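Local coordinates for protein putative secreted endoglycosylceramidase (Rhodococcus hoagii, PDB 6JYZ) that probably hydrolyses O-glycosidic bonds as a family 5 glycoside hydrolase, acting as an endogalactosylceramidase that cuts between sugar and ceramide, at residues W362-G367 against E379-L384; N46-N51 against P61-L66; R83-W88 against V121-Q126; G341-F346 against A402-R407; Q296-S301 against G331-P336. One frame throughout, in Å; residues are numbered along the deposited sequence.

How the contacts relate
Contacts 2 and 3 lie next to each other in the parallel-stranded barrel of this family 5 hydrolase, their centres about 11 Å apart, because strands 38-47 and 81-86 pair side by side. Contact 1 touches contact 2 through backbone bonds (Trp-362 to Asn-46, Gly-367 to Pro-61) and reaches contact 5 through Asn-383 and contact 4 through Leu-384. Contacts 4 and 5 meet where Gln-342 and Val-343 pack on Trp-332. Contacts 3 and 4, about 25 Å apart between centres, do not touch. Along the chain, contacts 2, 3, 5 and 1 close in series, whereas contact 1 is nested within the loop closed by contact 4. Barrel strands, following loops and outer helices are thus joined stepwise.

Contact 1 of 5, residues W362-G367 against E379-L384; sequences WTQACG and EPQGNL
The apolar part of the contact joins Trp-362 and Leu-384, with indole CE3 3.7 Å from Leu-384 CD2; the methyl comes in obliquely to the ring. Trp-362 CB points away from the other loop, and a CG lying beside the carbonyl carbon (chi1 -180°) is consistent with the ring end coming back toward Leu-384. Mixed packing fills the middle: Gln-381 CB lies 3.2 Å from Gln-364 O, and its CG reaches 3.8 Å from Ala-365 O and 4.1 Å from Cys-366 CA. Within its own loop the Gln-381 chain bends at chi2, and its NE2 donates to Glu-379 O at 3.0 Å, from above the carbonyl plane. With Gln-381 replaced by an alanine, Glu-379 O would probably lose this donor and a gap is likely to open next to Ala-365 O and Cys-366 CA. The two loops run almost antiparallel, their directions 170° apart. Fixed points lie around the contact: Trp-362 NE1 bonds Asp-70, and Cys-366 is oxidised. Chemically, then, the loops flanking helix 369-374 are matched by carbon packing over backbone carbonyls, while the Cys-366 to Cys-389 disulfide ties the first loop to the chain just beyond strand 385-387.

Contact 2 of 5, residues N46-N51 against P61-L66; sequences NVNGLN and PTVAPL
A type I turn from Asn-48 to Asn-51, closed by Asn-51 N donating to Asn-48 O at 2.8 Å, brings Gly-49 against the extended loop 61-66, where its CA is 5.4 Å from Val-63 CA. A side chain on Gly-49 would run into Leu-66 CB, so the close approach depends on the missing CB. Leu-66 reaches across with both methyls: CD1 lies 3.7 Å from Val-47 CG1, and CD2 lies 4.0 Å from Leu-50 CG, each pair of side chains crossing at about a right angle. Val-63 CG1, anti to the carbonyl carbon (chi1 -69°), meets the turn 3.4 Å from Asn-48 O, while CG2 rests near Gly-49 O. Direct hydrogen bonds are absent between the segments; four waters make the polar links. One joins Asn-48 OD1 to Ala-64 N, another Asn-48 ND2, also bonded to Tyr-53 OH, to Thr-62 O. A third donates to both Gly-49 O and Ala-64 O. The contact marks the C-terminal end of strand 38-47, where the barrel strand passes into the loop leading to helix 68-75; Leu-66 and Val-47 pack on that helix, Val-47 also on strand 81-86, and Leu-50 on helix 100-115.

Contact 3 of 5, residues R83-W88 against V121-Q126; sequences RLNIAW and VLDMHQ
Leu-84 and Asp-123 lie in a parallel strand pair whose backbone ladder satisfies the facing edges: Leu-84 N donates to Val-121 O, Asp-123 N to Leu-84 O, Ile-86 N to Asp-123 O and His-125 N to Ile-86 O, at 2.8 to 3.0 Å. A water accepts from Trp-88 N and donates to His-125 O. The Arg-83 chain, extended from CG to NE (chi1 -177°), carries its guanidinium to Asp-123, whose OD2 lies over the guanidinium face with no N-H aimed at it: charge alone links them. OD2 also accepts from Asn-85 ND2, but its placement is less sure, which qualifies both interactions. Asn-85 ND2 also bonds Asn-46 OD1, and His-125 ND1 bonds Asp-152. The Arg-83 N-H groups serve Asp-218, Glu-263, Glu-329, Asn-46 and Asn-221; a leucine in its place would probably leave these carboxylates without their cation. The opposite face packs Leu-84, Leu-122 and Ile-86 against helix 100-115 and Met-124 against helix 193-206, while strands 38-47 and 214-218 flank the pair, as in a family 5 barrel.

Contact 4 of 5, residues G341-F346 against A402-R407; sequences GQVRRF and AEQLAR
Gln-404 is laid over helix 336-353 at Val-343 and Arg-344, the three residues that bury most here. Its CB sits 3.5 Å from Val-343 CG1, which, anti to the backbone N (chi1 179°), is the branch that meets helix 399-405. Further out, the chain bends at chi2 and lays its amide beside Arg-344, with OE1 3.3 Å from Arg-344 CA and 3.4 Å from Arg-344 CB. That oxygen is fixed by Arg-407, whose NH1 donates to Gln-404 OE1 at 2.9 Å, nearly straight at 163° and within the guanidinium plane. The same NH1 makes a weak bond to Arg-344 O at 3.4 Å, while Arg-407 NH2 forms a salt bridge with Asp-348 one turn further along the helix. Below, Val-343 and Leu-405 both pack on Trp-330 and Trp-359 of the barrel strands. The chemistry is therefore layered: an apolar floor against the barrel, and toward the surface an arginine joining a glutamine oxygen, an aspartate and, weakly, a helix carbonyl, which probably offsets its nearness to the Arg-344 guanidinium.

Contact 5 of 5, residues Q296-S301 against G331-P336; sequences QSINVS and GWFGDP
Ser-297 OG is held from two directions: it donates to Gly-331 O at 2.7 Å, in the carbonyl plane, and accepts from a water at 2.8 Å that accepts from Phe-333 N. With OG anti to the backbone N, chi1 180° directs the hydroxyl to Gly-331 O, while the backbone sets CB over the indole of Trp-332. CB stands 3.7 Å from the centroid of the five-membered ring and 18° off its normal, a CH-pi contact over the face. The edge of the same indole is used as well: NE1 donates to Gln-296 O at 2.9 Å, approaching from above the carbonyl plane by 37°. Next to this, Ile-298 CG2 meets the edge of the Phe-333 ring, 3.8 Å from CD2. Gly-331 adopts backbone angles at which a CB would press on the preceding carbonyl and be crowded by Phe-333. Gln-339, Gln-342 and Val-343 of helix 336-353 also touch the tryptophan. Serine and indole divide the work: the hydroxyl, the indole N-H, Gln-296 O and Gly-331 O are all hydrogen-bonded, and the indole serves both as donor and as packing surface, tying the loop after strand 287-289 to the one after strand 326-330.

Contact 1 of 5, residues W362-G367 against E379-L384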
# COMPACT_ATOMS: atom_id res chain seq x y z
N TRP A 362 -5.81 4.45 -6.55
CA TRP A 362 -7.20 4.89 -6.67
C TRP A 362 -7.31 6.08 -7.58
O TRP A 362 -8.15 6.08 -8.52
CB TRP A 362 -7.73 5.17 -5.27
CG TRP A 362 -9.16 5.63 -5.26
CD1 TRP A 362 -9.62 6.85 -4.91
CD2 TRP A 362 -10.27 4.80 -5.57
NE1 TRP A 362 -10.99 6.87 -5.06
CE2 TRP A 362 -11.40 5.63 -5.44
CE3 TRP A 362 -10.41 3.47 -5.98
CZ2 TRP A 362 -12.69 5.16 -5.74
CZ3 TRP A 362 -11.69 3.00 -6.30
CH2 TRP A 362 -12.79 3.86 -6.17
N THR A 363 -6.57 7.17 -7.29
CA THR A 363 -6.63 8.37 -8.14
C THR A 363 -5.25 8.98 -8.25
O THR A 363 -4.47 8.99 -7.26
CB THR A 363 -7.55 9.49 -7.57
OG1 THR A 363 -7.28 9.72 -6.20
CG2 THR A 363 -9.04 9.14 -7.68
N GLN A 364 -4.94 9.57 -9.38
CA GLN A 364 -3.76 10.42 -9.58
C GLN A 364 -4.27 11.73 -10.19
O GLN A 364 -4.93 11.67 -11.23
CB GLN A 364 -2.79 9.69 -10.49
CG GLN A 364 -1.54 10.56 -10.71
CD GLN A 364 -0.44 9.76 -11.34
OE1 GLN A 364 -0.16 9.90 -12.54
NE2 GLN A 364 0.22 8.97 -10.52
N ALA A 365 -3.91 12.86 -9.58
CA ALA A 365 -4.37 14.17 -10.04
C ALA A 365 -3.42 14.73 -11.08
O ALA A 365 -2.33 14.27 -11.37
CB ALA A 365 -4.34 15.09 -8.87
N CYS A 366 -3.90 15.82 -11.71
CA CYS A 366 -3.20 16.38 -12.84
C CYS A 366 -1.85 17.03 -12.49
O CYS A 366 -0.96 17.05 -13.33
CB CYS A 366 -4.10 17.49 -13.44
SG CYS A 366 -5.69 16.87 -14.05
N GLY A 367 -1.72 17.52 -11.27
CA GLY A 367 -0.49 18.12 -10.79
C GLY A 367 0.36 17.14 -9.97
O GLY A 367 1.34 17.58 -9.38
N GLU A 379 -2.92 15.81 -19.85
CA GLU A 379 -3.39 14.53 -20.37
C GLU A 379 -4.17 13.80 -19.27
O GLU A 379 -3.97 14.02 -18.06
CB GLU A 379 -2.20 13.65 -20.76
CG GLU A 379 -1.34 14.24 -21.87
CD GLU A 379 -2.10 14.42 -23.19
OE1 GLU A 379 -3.17 13.78 -23.36
OE2 GLU A 379 -1.64 15.23 -24.02
N PRO A 380 -5.08 12.85 -19.60
CA PRO A 380 -5.78 12.14 -18.53
C PRO A 380 -4.84 11.29 -17.65
O PRO A 380 -3.80 10.79 -18.05
CB PRO A 380 -6.79 11.24 -19.27
CG PRO A 380 -6.84 11.82 -20.68
CD PRO A 380 -5.47 12.40 -20.96
N GLN A 381 -5.24 11.26 -16.37
CA GLN A 381 -4.39 10.50 -15.45
C GLN A 381 -5.21 9.45 -14.75
O GLN A 381 -6.39 9.63 -14.50
CB GLN A 381 -4.01 11.41 -14.28
CG GLN A 381 -3.30 12.70 -14.66
CD GLN A 381 -1.99 12.36 -15.29
OE1 GLN A 381 -1.23 11.49 -14.85
NE2 GLN A 381 -1.69 13.06 -16.37
N GLY A 382 -4.50 8.38 -14.38
CA GLY A 382 -5.11 7.34 -13.53
C GLY A 382 -5.20 6.03 -14.30
O GLY A 382 -5.45 5.97 -15.50
N ASN A 383 -4.98 4.92 -13.57
CA ASN A 383 -5.17 3.58 -14.12
C ASN A 383 -6.37 2.86 -13.54
O ASN A 383 -6.57 1.69 -13.86
CB ASN A 383 -3.90 2.69 -13.97
CG ASN A 383 -3.53 2.52 -12.49
OD1 ASN A 383 -4.19 3.06 -11.58
ND2 ASN A 383 -2.48 1.76 -12.29
N LEU A 384 -7.21 3.57 -12.78
CA LEU A 384 -8.40 2.97 -12.21
C LEU A 384 -9.49 4.00 -12.34
O LEU A 384 -10.44 3.75 -13.09
CB LEU A 384 -8.15 2.48 -10.77
CG LEU A 384 -9.38 1.90 -10.08
CD1 LEU A 384 -10.10 0.82 -10.93
CD2 LEU A 384 -9.04 1.32 -8.70

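Contact 2 of 5, residues N46-N51 against P61-L66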
# COMPACT_ATOMS: atom_id res chain seq x y z
N ASN A 46 -4.40 1.77 -3.04
CA ASN A 46 -3.71 2.93 -2.48
C ASN A 46 -4.53 4.21 -2.72
O ASN A 46 -5.03 4.45 -3.82
CB ASN A 46 -2.34 3.09 -3.14
CG ASN A 46 -1.35 2.07 -2.62
OD1 ASN A 46 -0.63 2.37 -1.65
ND2 ASN A 46 -1.29 0.88 -3.19
N VAL A 47 -4.60 5.02 -1.66
CA VAL A 47 -5.35 6.29 -1.70
C VAL A 47 -4.44 7.40 -1.16
O VAL A 47 -4.07 7.32 0.02
CB VAL A 47 -6.62 6.13 -0.83
CG1 VAL A 47 -7.31 7.48 -0.64
CG2 VAL A 47 -7.59 5.11 -1.50
N ASN A 48 -4.12 8.35 -2.00
CA ASN A 48 -3.14 9.38 -1.66
C ASN A 48 -3.76 10.74 -1.35
O ASN A 48 -3.01 11.70 -1.24
CB ASN A 48 -2.09 9.50 -2.74
CG ASN A 48 -2.61 10.18 -3.97
OD1 ASN A 48 -3.82 10.42 -4.08
ND2 ASN A 48 -1.72 10.56 -4.89
N GLY A 49 -5.08 10.82 -1.14
CA GLY A 49 -5.69 12.15 -0.98
C GLY A 49 -5.19 12.92 0.22
O GLY A 49 -5.34 14.16 0.19
N LEU A 50 -4.62 12.30 1.23
CA LEU A 50 -4.08 13.03 2.37
C LEU A 50 -2.57 13.22 2.27
O LEU A 50 -1.97 13.82 3.16
CB LEU A 50 -4.37 12.28 3.67
CG LEU A 50 -5.85 11.99 3.90
CD1 LEU A 50 -5.98 11.37 5.27
CD2 LEU A 50 -6.69 13.28 3.82
N ASN A 51 -1.95 12.79 1.17
CA ASN A 51 -0.49 12.95 1.04
C ASN A 51 -0.16 14.41 0.68
O ASN A 51 -1.00 15.14 0.16
CB ASN A 51 -0.00 11.91 0.01
CG ASN A 51 1.47 11.62 0.19
OD1 ASN A 51 2.19 12.18 1.03
ND2 ASN A 51 1.99 10.71 -0.64
N PRO A 61 -3.84 20.99 -8.80
CA PRO A 61 -3.97 20.17 -7.59
C PRO A 61 -3.06 18.94 -7.75
O PRO A 61 -2.93 18.33 -8.80
CB PRO A 61 -5.43 19.68 -7.60
CG PRO A 61 -6.19 20.63 -8.55
CD PRO A 61 -5.14 21.23 -9.47
N THR A 62 -2.44 18.55 -6.62
CA THR A 62 -1.57 17.38 -6.62
C THR A 62 -2.31 16.13 -6.18
O THR A 62 -1.74 15.04 -6.37
CB THR A 62 -0.40 17.63 -5.69
OG1 THR A 62 -0.86 17.89 -4.39
CG2 THR A 62 0.51 18.73 -6.21
N VAL A 63 -3.51 16.28 -5.59
CA VAL A 63 -4.33 15.13 -5.23
C VAL A 63 -5.76 15.46 -5.59
O VAL A 63 -6.15 16.64 -5.71
CB VAL A 63 -4.25 14.82 -3.72
CG1 VAL A 63 -2.85 14.31 -3.38
CG2 VAL A 63 -4.59 16.03 -2.86
N ALA A 64 -6.55 14.40 -5.73
CA ALA A 64 -7.99 14.61 -5.89
C ALA A 64 -8.58 14.84 -4.51
O ALA A 64 -8.10 14.33 -3.49
CB ALA A 64 -8.57 13.35 -6.50
N PRO A 65 -9.74 15.51 -4.37
CA PRO A 65 -10.46 15.54 -3.10
C PRO A 65 -10.79 14.14 -2.59
O PRO A 65 -10.93 13.20 -3.38
CB PRO A 65 -11.79 16.27 -3.44
CG PRO A 65 -11.47 17.01 -4.71
CD PRO A 65 -10.52 16.10 -5.49
N LEU A 66 -10.84 14.00 -1.30
CA LEU A 66 -11.09 12.70 -0.70
C LEU A 66 -12.19 12.84 0.33
O LEU A 66 -12.06 13.62 1.26
CB LEU A 66 -9.82 12.17 0.00
CG LEU A 66 -9.98 10.81 0.69
CD1 LEU A 66 -10.23 9.71 -0.33
CD2 LEU A 66 -8.72 10.48 1.50
O HOH W 1 -2.25 12.53 -7.14
O HOH W 2 -5.41 11.82 -5.71
O HOH W 3 -7.61 15.33 -0.89
O HOH W 4 -0.60 17.16 -1.75

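Contact 3 of 5, residues R83-W88 against V121-Q126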
# COMPACT_ATOMS: atom_id res chain seq x y z
N ARG A 83 -4.83 1.31 1.45
CA ARG A 83 -3.50 1.74 1.90
C ARG A 83 -3.51 3.26 1.78
O ARG A 83 -3.47 3.83 0.71
CB ARG A 83 -2.41 1.04 1.07
CG ARG A 83 -1.00 1.43 1.59
CD ARG A 83 0.02 0.51 0.95
NE ARG A 83 1.41 0.83 1.29
CZ ARG A 83 2.30 1.36 0.46
NH1 ARG A 83 1.98 1.89 -0.72
NH2 ARG A 83 3.59 1.35 0.87
N LEU A 84 -3.63 3.89 2.96
CA LEU A 84 -3.80 5.34 3.04
C LEU A 84 -2.41 5.98 3.11
O LEU A 84 -1.68 5.79 4.10
CB LEU A 84 -4.66 5.64 4.27
CG LEU A 84 -5.11 7.10 4.34
CD1 LEU A 84 -6.18 7.43 3.29
CD2 LEU A 84 -5.66 7.36 5.73
N ASN A 85 -2.05 6.66 2.03
CA ASN A 85 -0.68 7.20 1.92
C ASN A 85 -0.63 8.54 2.65
O ASN A 85 -1.16 9.54 2.12
CB ASN A 85 -0.34 7.37 0.44
CG ASN A 85 -0.72 6.21 -0.47
OD1 ASN A 85 -1.38 6.46 -1.50
ND2 ASN A 85 -0.30 4.99 -0.17
N ILE A 86 0.02 8.54 3.79
CA ILE A 86 0.11 9.75 4.63
C ILE A 86 1.55 10.24 4.67
O ILE A 86 2.48 9.54 4.25
CB ILE A 86 -0.43 9.49 6.03
CG1 ILE A 86 0.39 8.47 6.80
CG2 ILE A 86 -1.93 9.07 5.98
CD1 ILE A 86 0.03 8.32 8.28
N ALA A 87 1.75 11.47 5.15
CA ALA A 87 3.06 12.14 5.03
C ALA A 87 3.61 12.55 6.37
O ALA A 87 2.97 13.33 7.12
CB ALA A 87 2.91 13.37 4.15
N TRP A 88 4.84 12.16 6.61
CA TRP A 88 5.57 12.67 7.76
C TRP A 88 5.60 14.20 7.73
O TRP A 88 5.43 14.85 8.81
CB TRP A 88 7.00 12.10 7.70
CG TRP A 88 7.93 12.53 8.81
CD1 TRP A 88 7.63 13.13 10.03
CD2 TRP A 88 9.35 12.34 8.78
NE1 TRP A 88 8.78 13.32 10.73
CE2 TRP A 88 9.84 12.86 10.01
CE3 TRP A 88 10.24 11.79 7.82
CZ2 TRP A 88 11.21 12.83 10.30
CZ3 TRP A 88 11.60 11.76 8.14
CH2 TRP A 88 12.08 12.27 9.36
N VAL A 121 -4.78 0.51 6.20
CA VAL A 121 -3.36 0.45 6.48
C VAL A 121 -2.85 1.88 6.46
O VAL A 121 -3.02 2.60 5.46
CB VAL A 121 -2.63 -0.41 5.43
CG1 VAL A 121 -1.12 -0.24 5.57
CG2 VAL A 121 -3.04 -1.85 5.52
N LEU A 122 -2.22 2.31 7.56
CA LEU A 122 -1.59 3.63 7.59
C LEU A 122 -0.18 3.51 7.03
O LEU A 122 0.65 2.85 7.64
CB LEU A 122 -1.54 4.15 9.04
CG LEU A 122 -2.93 4.36 9.68
CD1 LEU A 122 -2.71 4.74 11.13
CD2 LEU A 122 -3.68 5.44 8.94
N ASP A 123 0.06 4.15 5.89
CA ASP A 123 1.35 4.04 5.22
C ASP A 123 2.10 5.37 5.29
O ASP A 123 1.64 6.35 4.72
CB ASP A 123 1.08 3.64 3.76
CG ASP A 123 2.18 3.97 2.79
OD1 ASP A 123 3.36 3.96 3.13
OD2 ASP A 123 1.81 4.33 1.63
N MET A 124 3.25 5.33 5.97
CA MET A 124 4.10 6.52 6.03
C MET A 124 4.80 6.60 4.68
O MET A 124 5.83 5.93 4.47
CB MET A 124 5.07 6.36 7.19
CG MET A 124 5.81 7.65 7.55
SD MET A 124 4.72 8.93 8.32
CE MET A 124 4.34 8.16 9.88
N HIS A 125 4.22 7.35 3.77
CA HIS A 125 4.59 7.26 2.37
C HIS A 125 5.66 8.26 2.04
O HIS A 125 5.76 9.37 2.58
CB HIS A 125 3.36 7.53 1.48
CG HIS A 125 3.46 6.88 0.12
ND1 HIS A 125 3.87 7.45 -1.07
CD2 HIS A 125 3.22 5.57 -0.10
CE1 HIS A 125 3.83 6.42 -1.99
NE2 HIS A 125 3.44 5.32 -1.41
N GLN A 126 6.48 7.96 1.04
CA GLN A 126 7.48 8.89 0.50
C GLN A 126 7.82 8.38 -0.90
O GLN A 126 7.72 7.18 -1.17
CB GLN A 126 8.74 8.95 1.38
CG GLN A 126 9.54 7.64 1.46
CD GLN A 126 10.42 7.33 0.28
OE1 GLN A 126 10.69 6.11 -0.04
NE2 GLN A 126 10.92 8.30 -0.37
O HOH W 5 6.13 10.13 5.14

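Contact 4 of 5, residues G341-F346 against A402-R407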
# COMPACT_ATOMS: atom_id res chain seq x y z
N GLY A 341 -4.44 -8.66 -19.39
CA GLY A 341 -4.11 -10.06 -19.18
C GLY A 341 -3.05 -10.26 -18.09
O GLY A 341 -3.03 -11.26 -17.38
N GLN A 342 -2.14 -9.27 -17.98
CA GLN A 342 -1.17 -9.32 -16.90
C GLN A 342 -1.87 -9.06 -15.56
O GLN A 342 -1.56 -9.75 -14.60
CB GLN A 342 -0.20 -8.15 -17.04
CG GLN A 342 0.37 -7.95 -18.42
CD GLN A 342 1.40 -8.97 -18.50
OE1 GLN A 342 1.06 -10.14 -18.59
NE2 GLN A 342 2.68 -8.49 -18.54
N VAL A 343 -2.79 -8.13 -15.53
CA VAL A 343 -3.58 -7.88 -14.32
C VAL A 343 -4.33 -9.14 -13.92
O VAL A 343 -4.37 -9.54 -12.74
CB VAL A 343 -4.47 -6.65 -14.47
CG1 VAL A 343 -5.28 -6.45 -13.21
CG2 VAL A 343 -3.60 -5.44 -14.79
N ARG A 344 -4.93 -9.85 -14.91
CA ARG A 344 -5.61 -11.08 -14.63
C ARG A 344 -4.68 -12.12 -14.04
O ARG A 344 -5.05 -12.79 -13.08
CB ARG A 344 -6.26 -11.54 -15.96
CG ARG A 344 -7.00 -12.88 -15.80
CD ARG A 344 -7.58 -13.26 -17.18
NE ARG A 344 -8.15 -14.59 -17.19
CZ ARG A 344 -9.00 -15.05 -18.12
NH1 ARG A 344 -9.41 -14.25 -19.10
NH2 ARG A 344 -9.44 -16.30 -18.05
N ARG A 345 -3.49 -12.28 -14.63
CA ARG A 345 -2.52 -13.20 -14.08
C ARG A 345 -2.15 -12.85 -12.62
O ARG A 345 -1.94 -13.72 -11.80
CB ARG A 345 -1.21 -13.19 -14.92
CG ARG A 345 -1.39 -13.94 -16.26
CD ARG A 345 -0.26 -13.60 -17.21
NE ARG A 345 1.04 -13.99 -16.70
CZ ARG A 345 2.19 -13.49 -17.11
NH1 ARG A 345 2.17 -12.63 -18.14
NH2 ARG A 345 3.35 -13.90 -16.61
N PHE A 346 -2.04 -11.52 -12.35
CA PHE A 346 -1.72 -11.11 -10.99
C PHE A 346 -2.79 -11.52 -9.96
O PHE A 346 -2.47 -12.06 -8.94
CB PHE A 346 -1.45 -9.61 -11.02
CG PHE A 346 -0.81 -9.13 -9.74
CD1 PHE A 346 -1.55 -8.91 -8.57
CD2 PHE A 346 0.57 -8.91 -9.70
CE1 PHE A 346 -0.95 -8.50 -7.40
CE2 PHE A 346 1.17 -8.48 -8.51
CZ PHE A 346 0.42 -8.30 -7.37
N ALA A 402 -10.38 -2.27 -13.98
CA ALA A 402 -11.39 -2.32 -12.93
C ALA A 402 -12.08 -3.68 -12.88
O ALA A 402 -12.36 -4.15 -11.77
CB ALA A 402 -12.42 -1.21 -13.01
N GLU A 403 -12.34 -4.30 -14.05
CA GLU A 403 -13.07 -5.55 -13.96
C GLU A 403 -12.22 -6.62 -13.32
O GLU A 403 -12.76 -7.53 -12.69
CB GLU A 403 -13.62 -5.92 -15.34
CG GLU A 403 -12.64 -6.27 -16.40
CD GLU A 403 -13.32 -6.66 -17.72
OE1 GLU A 403 -14.57 -6.56 -17.82
OE2 GLU A 403 -12.61 -7.11 -18.62
N GLN A 404 -10.89 -6.61 -13.47
CA GLN A 404 -10.07 -7.56 -12.76
C GLN A 404 -10.02 -7.28 -11.26
O GLN A 404 -10.08 -8.19 -10.43
CB GLN A 404 -8.64 -7.54 -13.33
CG GLN A 404 -8.55 -8.02 -14.78
CD GLN A 404 -9.03 -9.44 -14.91
OE1 GLN A 404 -8.75 -10.31 -14.08
NE2 GLN A 404 -9.71 -9.66 -16.03
N LEU A 405 -9.94 -6.00 -10.91
CA LEU A 405 -9.82 -5.64 -9.51
C LEU A 405 -11.08 -5.93 -8.71
O LEU A 405 -11.05 -6.14 -7.52
CB LEU A 405 -9.46 -4.17 -9.35
CG LEU A 405 -8.14 -3.74 -10.02
CD1 LEU A 405 -7.89 -2.27 -9.73
CD2 LEU A 405 -6.97 -4.60 -9.58
N ALA A 406 -12.24 -5.96 -9.41
CA ALA A 406 -13.53 -6.22 -8.75
C ALA A 406 -13.85 -7.72 -8.64
O ALA A 406 -14.96 -8.04 -8.17
CB ALA A 406 -14.64 -5.48 -9.49
N ARG A 407 -12.97 -8.59 -9.06
CA ARG A 407 -13.28 -10.01 -9.07
C ARG A 407 -13.70 -10.52 -7.71
O ARG A 407 -13.23 -10.10 -6.64
CB ARG A 407 -12.12 -10.83 -9.61
CG ARG A 407 -12.06 -10.76 -11.15
CD ARG A 407 -10.74 -11.22 -11.75
NE ARG A 407 -10.38 -12.54 -11.30
CZ ARG A 407 -9.22 -13.19 -11.60
NH1 ARG A 407 -8.37 -12.63 -12.46
NH2 ARG A 407 -8.92 -14.31 -10.96

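Contact 5 of 5, residues Q296-S301 against G331-P336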
# COMPACT_ATOMS: atom_id res chain seq x y z
N GLN A 296 7.18 -7.66 -14.40
CA GLN A 296 6.51 -7.58 -15.71
C GLN A 296 5.60 -6.37 -15.80
O GLN A 296 4.76 -6.27 -16.73
CB GLN A 296 5.82 -8.88 -16.15
CG GLN A 296 6.82 -9.98 -16.18
CD GLN A 296 6.32 -11.20 -16.92
OE1 GLN A 296 5.55 -12.01 -16.44
NE2 GLN A 296 6.84 -11.35 -18.13
N SER A 297 5.76 -5.37 -14.92
CA SER A 297 5.12 -4.10 -15.02
C SER A 297 6.17 -2.99 -15.23
O SER A 297 6.23 -2.37 -16.28
CB SER A 297 4.21 -3.76 -13.82
OG SER A 297 3.65 -2.51 -14.03
N ILE A 298 7.01 -2.76 -14.20
CA ILE A 298 7.95 -1.65 -14.21
C ILE A 298 9.33 -2.10 -13.72
O ILE A 298 10.16 -1.23 -13.39
CB ILE A 298 7.42 -0.41 -13.45
CG1 ILE A 298 7.13 -0.76 -11.98
CG2 ILE A 298 6.21 0.19 -14.17
CD1 ILE A 298 6.88 0.50 -11.13
N ASN A 299 9.65 -3.38 -13.76
CA ASN A 299 11.01 -3.80 -13.41
C ASN A 299 11.98 -3.43 -14.53
O ASN A 299 11.59 -3.20 -15.68
CB ASN A 299 11.05 -5.30 -13.11
CG ASN A 299 10.61 -5.64 -11.71
OD1 ASN A 299 10.25 -4.78 -10.91
ND2 ASN A 299 10.64 -6.93 -11.46
N VAL A 300 13.27 -3.52 -14.23
CA VAL A 300 14.31 -3.29 -15.24
C VAL A 300 14.14 -4.31 -16.37
O VAL A 300 14.25 -3.90 -17.56
CB VAL A 300 15.71 -3.40 -14.59
CG1 VAL A 300 16.82 -3.23 -15.67
CG2 VAL A 300 15.86 -2.31 -13.54
N SER A 301 13.96 -5.58 -16.07
CA SER A 301 13.65 -6.49 -17.17
C SER A 301 12.16 -6.68 -17.33
O SER A 301 11.48 -6.90 -16.31
CB SER A 301 14.24 -7.79 -16.87
OG SER A 301 13.72 -8.78 -17.83
N GLY A 331 0.58 -2.91 -9.86
CA GLY A 331 -0.30 -2.25 -10.84
C GLY A 331 0.36 -2.22 -12.19
O GLY A 331 1.57 -2.42 -12.32
N TRP A 332 -0.49 -1.99 -13.20
CA TRP A 332 -0.06 -1.77 -14.59
C TRP A 332 -0.52 -0.40 -15.00
O TRP A 332 -1.56 0.10 -14.55
CB TRP A 332 -0.61 -2.87 -15.54
CG TRP A 332 0.35 -4.03 -15.57
CD1 TRP A 332 1.29 -4.27 -16.54
CD2 TRP A 332 0.52 -5.09 -14.59
NE1 TRP A 332 2.02 -5.39 -16.21
CE2 TRP A 332 1.57 -5.90 -15.02
CE3 TRP A 332 -0.11 -5.46 -13.39
CZ2 TRP A 332 2.06 -7.00 -14.31
CZ3 TRP A 332 0.32 -6.58 -12.70
CH2 TRP A 332 1.40 -7.33 -13.14
N PHE A 333 0.28 0.24 -15.88
CA PHE A 333 0.17 1.68 -16.10
C PHE A 333 -0.04 2.05 -17.57
O PHE A 333 -0.14 3.25 -17.86
CB PHE A 333 1.42 2.39 -15.53
CG PHE A 333 1.60 2.04 -14.06
CD1 PHE A 333 0.72 2.56 -13.12
CD2 PHE A 333 2.61 1.14 -13.67
CE1 PHE A 333 0.80 2.15 -11.78
CE2 PHE A 333 2.72 0.80 -12.31
CZ PHE A 333 1.83 1.32 -11.39
N GLY A 334 -0.07 1.05 -18.43
CA GLY A 334 -0.23 1.31 -19.88
C GLY A 334 -1.67 1.03 -20.31
O GLY A 334 -2.64 1.20 -19.59
N ASP A 335 -1.75 0.61 -21.58
CA ASP A 335 -3.05 0.41 -22.22
C ASP A 335 -3.71 -0.86 -21.69
O ASP A 335 -3.13 -1.94 -21.84
CB ASP A 335 -2.82 0.25 -23.73
CG ASP A 335 -4.07 0.06 -24.57
OD1 ASP A 335 -5.21 -0.03 -24.02
OD2 ASP A 335 -3.88 0.24 -25.80
N PRO A 336 -4.91 -0.83 -21.10
CA PRO A 336 -5.57 -2.04 -20.64
C PRO A 336 -5.85 -3.06 -21.74
O PRO A 336 -5.93 -4.25 -21.49
CB PRO A 336 -6.88 -1.54 -19.94
CG PRO A 336 -7.08 -0.13 -20.49
CD PRO A 336 -5.71 0.39 -20.81
O HOH W 6 2.89 -1.09 -16.37